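Long-range contact in putative ATP-grasp superfamily protein (Archaeoglobus fulgidus, PDB 3DF7), which is of unknown function but probably binds ATP and a metal ion: residues N97-T108 / V223-G231. Sequence-based numbering, arbitrary orientation.
Sequences NLGSSSRAIAVT and VEGLNGYVG
The hydroxyl oxygen of S100 is held by two bonds, one accepted and one donated: N227 N donates to S100 OG over 3.1 Å in a fairly straight bond (160°), and S100 OG gives its own proton to a water. The distance from S100 OG to that water is 2.6 Å. The water in turn donates to N227 O and Y229 O, tying the loop to the start of strand 228-236. With chi1 at -64°, OG lies beside its own backbone N and faces the N227 amide; a small hydroxyl that can both donate and accept suits this buried spot, where L226 CD2 also packs against it. Next along the chain, S101 N donates almost linearly (178°) to G225 O over 3.0 Å, the N-H coming from above the carbonyl plane. S101 is also the N-cap of helix 102-108, its OG accepting from A104 N, so the helix start and the 223-226 turn are fixed together. G225 suits its place because its phi is positive in this type II beta turn, and its CA lies close against S101 OG (3.3 Å). The methyl of A104 is short enough to rest on the turn backbone, with CB 3.5 Å from G225 C and V223 CG1 and L226 CD2 alongside. R103, whose chain bends at chi3, lays one guanidinium face over E224 O at the outer margin. A second water bridges L98 O and Y229 N. The contact thus joins the segment leaving edge strand 96-97 of the parallel sheet to the large antiparallel sheet, with S101 touching helix 83-92 and L226 and V230 packing on helix 206-220.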
loop_
_atom_site.group_PDB
_atom_site.type_symbol
_atom_site.label_atom_id
_atom_site.label_comp_id
_atom_site.label_asym_id
_atom_site.label_seq_id
_atom_site.Cartn_x
_atom_site.Cartn_y
_atom_site.Cartn_z
ATOM N N ASN A 97 2.752 4.370 -16.781
ATOM C CA ASN A 97 2.307 3.918 -15.466
ATOM C C ASN A 97 3.420 4.143 -14.443
ATOM O O ASN A 97 4.518 3.606 -14.594
ATOM C CB ASN A 97 1.967 2.427 -15.543
ATOM C CG ASN A 97 1.329 1.898 -14.274
ATOM O OD1 ASN A 97 1.217 2.602 -13.268
ATOM N ND2 ASN A 97 0.904 0.639 -14.319
ATOM N N LEU A 98 3.145 4.939 -13.413
ATOM C CA LEU A 98 4.141 5.194 -12.373
ATOM C C LEU A 98 4.093 4.073 -11.342
ATOM O O LEU A 98 4.936 4.001 -10.447
ATOM C CB LEU A 98 3.888 6.541 -11.677
ATOM C CG LEU A 98 3.999 7.805 -12.534
ATOM C CD1 LEU A 98 4.009 9.024 -11.623
ATOM C CD2 LEU A 98 5.274 7.768 -13.373
ATOM N N GLY A 99 3.094 3.206 -11.484
ATOM C CA GLY A 99 2.917 2.078 -10.584
ATOM C C GLY A 99 3.220 0.758 -11.271
ATOM O O GLY A 99 3.846 0.734 -12.333
ATOM N N SER A 100 2.769 -0.343 -10.677
ATOM C CA SER A 100 3.018 -1.673 -11.226
ATOM C C SER A 100 2.098 -2.063 -12.382
ATOM O O SER A 100 0.980 -1.560 -12.493
ATOM C CB SER A 100 2.902 -2.724 -10.118
ATOM O OG SER A 100 3.909 -2.543 -9.132
ATOM N N SER A 101 2.575 -2.966 -13.236
ATOM C CA SER A 101 1.793 -3.429 -14.383
ATOM C C SER A 101 0.612 -4.275 -13.922
ATOM O O SER A 101 0.661 -4.890 -12.856
ATOM C CB SER A 101 2.662 -4.269 -15.322
ATOM O OG SER A 101 2.904 -5.553 -14.771
ATOM N N SER A 102 -0.451 -4.314 -14.722
ATOM C CA SER A 102 -1.626 -5.105 -14.364
ATOM C C SER A 102 -1.234 -6.579 -14.276
ATOM O O SER A 102 -1.798 -7.337 -13.485
ATOM C CB SER A 102 -2.747 -4.914 -15.400
ATOM O OG SER A 102 -2.345 -5.334 -16.691
ATOM N N ARG A 103 -0.259 -6.979 -15.087
ATOM C CA ARG A 103 0.224 -8.357 -15.093
ATOM C C ARG A 103 0.734 -8.736 -13.695
ATOM O O ARG A 103 0.375 -9.777 -13.145
ATOM C CB ARG A 103 1.356 -8.501 -16.121
ATOM C CG ARG A 103 1.904 -9.910 -16.275
ATOM C CD ARG A 103 2.975 -10.000 -17.371
ATOM N NE ARG A 103 4.336 -9.704 -16.909
ATOM C CZ ARG A 103 4.816 -8.488 -16.659
ATOM N NH1 ARG A 103 4.055 -7.412 -16.818
ATOM N NH2 ARG A 103 6.075 -8.345 -16.262
ATOM N N ALA A 104 1.574 -7.878 -13.128
ATOM C CA ALA A 104 2.130 -8.110 -11.799
ATOM C C ALA A 104 1.051 -8.029 -10.717
ATOM O O ALA A 104 1.047 -8.816 -9.770
ATOM C CB ALA A 104 3.224 -7.094 -11.520
ATOM N N ILE A 105 0.134 -7.077 -10.868
ATOM C CA ILE A 105 -0.944 -6.888 -9.903
ATOM C C ILE A 105 -1.890 -8.085 -9.861
ATOM O O ILE A 105 -2.450 -8.403 -8.813
ATOM C CB ILE A 105 -1.723 -5.578 -10.215
ATOM C CG1 ILE A 105 -0.793 -4.378 -9.983
ATOM C CG2 ILE A 105 -2.976 -5.468 -9.340
ATOM C CD1 ILE A 105 -1.374 -3.023 -10.400
ATOM N N ALA A 106 -2.063 -8.760 -10.992
ATOM C CA ALA A 106 -2.938 -9.925 -11.030
ATOM C C ALA A 106 -2.381 -11.018 -10.120
ATOM O O ALA A 106 -3.137 -11.778 -9.518
ATOM C CB ALA A 106 -3.072 -10.443 -12.460
ATOM N N VAL A 107 -1.059 -11.084 -10.014
ATOM C CA VAL A 107 -0.412 -12.085 -9.168
ATOM C C VAL A 107 -0.436 -11.688 -7.694
ATOM O O VAL A 107 -0.810 -12.488 -6.836
ATOM C CB VAL A 107 1.062 -12.315 -9.578
ATOM C CG1 VAL A 107 1.740 -13.253 -8.582
ATOM C CG2 VAL A 107 1.126 -12.907 -10.977
ATOM N N THR A 108 -0.043 -10.450 -7.401
ATOM C CA THR A 108 -0.015 -9.984 -6.015
ATOM C C THR A 108 -1.404 -9.821 -5.403
ATOM O O THR A 108 -1.547 -9.820 -4.181
ATOM C CB THR A 108 0.743 -8.637 -5.883
ATOM O OG1 THR A 108 0.054 -7.615 -6.613
ATOM C CG2 THR A 108 2.162 -8.770 -6.417
ATOM N N VAL A 223 8.599 -11.113 -8.949
ATOM C CA VAL A 223 7.446 -10.714 -9.746
ATOM C C VAL A 223 7.720 -9.692 -10.841
ATOM O O VAL A 223 7.866 -8.498 -10.571
ATOM C CB VAL A 223 6.337 -10.154 -8.830
ATOM C CG1 VAL A 223 5.036 -10.021 -9.606
ATOM C CG2 VAL A 223 6.161 -11.055 -7.615
ATOM N N GLU A 224 7.765 -10.160 -12.082
ATOM C CA GLU A 224 8.005 -9.267 -13.211
ATOM C C GLU A 224 6.819 -8.320 -13.356
ATOM O O GLU A 224 5.671 -8.735 -13.232
ATOM C CB GLU A 224 8.176 -10.067 -14.504
ATOM C CG GLU A 224 9.468 -10.858 -14.581
ATOM C CD GLU A 224 9.641 -11.822 -13.418
ATOM O OE1 GLU A 224 8.691 -12.584 -13.125
ATOM O OE2 GLU A 224 10.730 -11.820 -12.802
ATOM N N GLY A 225 7.101 -7.047 -13.606
ATOM C CA GLY A 225 6.025 -6.085 -13.763
ATOM C C GLY A 225 5.911 -5.086 -12.626
ATOM O O GLY A 225 5.340 -4.015 -12.801
ATOM N N LEU A 226 6.433 -5.428 -11.452
ATOM C CA LEU A 226 6.364 -4.495 -10.335
ATOM C C LEU A 226 7.160 -3.281 -10.767
ATOM O O LEU A 226 8.186 -3.406 -11.426
ATOM C CB LEU A 226 6.963 -5.102 -9.065
ATOM C CG LEU A 226 6.122 -6.233 -8.471
ATOM C CD1 LEU A 226 6.795 -6.773 -7.222
ATOM C CD2 LEU A 226 4.726 -5.702 -8.137
ATOM N N ASN A 227 6.680 -2.103 -10.399
ATOM C CA ASN A 227 7.337 -0.869 -10.786
ATOM C C ASN A 227 6.872 0.262 -9.884
ATOM O O ASN A 227 5.707 0.310 -9.501
ATOM C CB ASN A 227 6.999 -0.554 -12.246
ATOM C CG ASN A 227 7.491 0.813 -12.680
ATOM O OD1 ASN A 227 6.698 1.741 -12.882
ATOM N ND2 ASN A 227 8.800 0.947 -12.827
ATOM N N GLY A 228 7.789 1.163 -9.546
ATOM C CA GLY A 228 7.443 2.286 -8.693
ATOM C C GLY A 228 7.402 1.888 -7.232
ATOM O O GLY A 228 8.174 1.037 -6.790
ATOM N N TYR A 229 6.495 2.497 -6.476
ATOM C CA TYR A 229 6.374 2.184 -5.061
ATOM C C TYR A 229 5.657 0.858 -4.845
ATOM O O TYR A 229 4.557 0.638 -5.354
ATOM C CB TYR A 229 5.607 3.289 -4.326
ATOM C CG TYR A 229 5.411 3.009 -2.852
ATOM C CD1 TYR A 229 6.244 3.589 -1.893
ATOM C CD2 TYR A 229 4.395 2.156 -2.416
ATOM C CE1 TYR A 229 6.063 3.330 -0.536
ATOM C CE2 TYR A 229 4.210 1.890 -1.065
ATOM C CZ TYR A 229 5.046 2.482 -0.133
ATOM O OH TYR A 229 4.852 2.236 1.207
ATOM N N VAL A 230 6.289 -0.015 -4.068
ATOM C CA VAL A 230 5.722 -1.314 -3.742
ATOM C C VAL A 230 5.924 -1.558 -2.253
ATOM O O VAL A 230 6.995 -1.284 -1.711
ATOM C CB VAL A 230 6.411 -2.456 -4.537
ATOM C CG1 VAL A 230 5.861 -3.816 -4.084
ATOM C CG2 VAL A 230 6.178 -2.262 -6.031
ATOM N N GLY A 231 4.883 -2.045 -1.590
ATOM C CA GLY A 231 4.992 -2.327 -0.173
ATOM C C GLY A 231 5.044 -3.828 0.049
ATOM O O GLY A 231 4.330 -4.575 -0.618
HETATM O O HOH W 1 4.353 4.058 -7.641
HETATM O O HOH W 2 3.709 -0.344 -7.737
#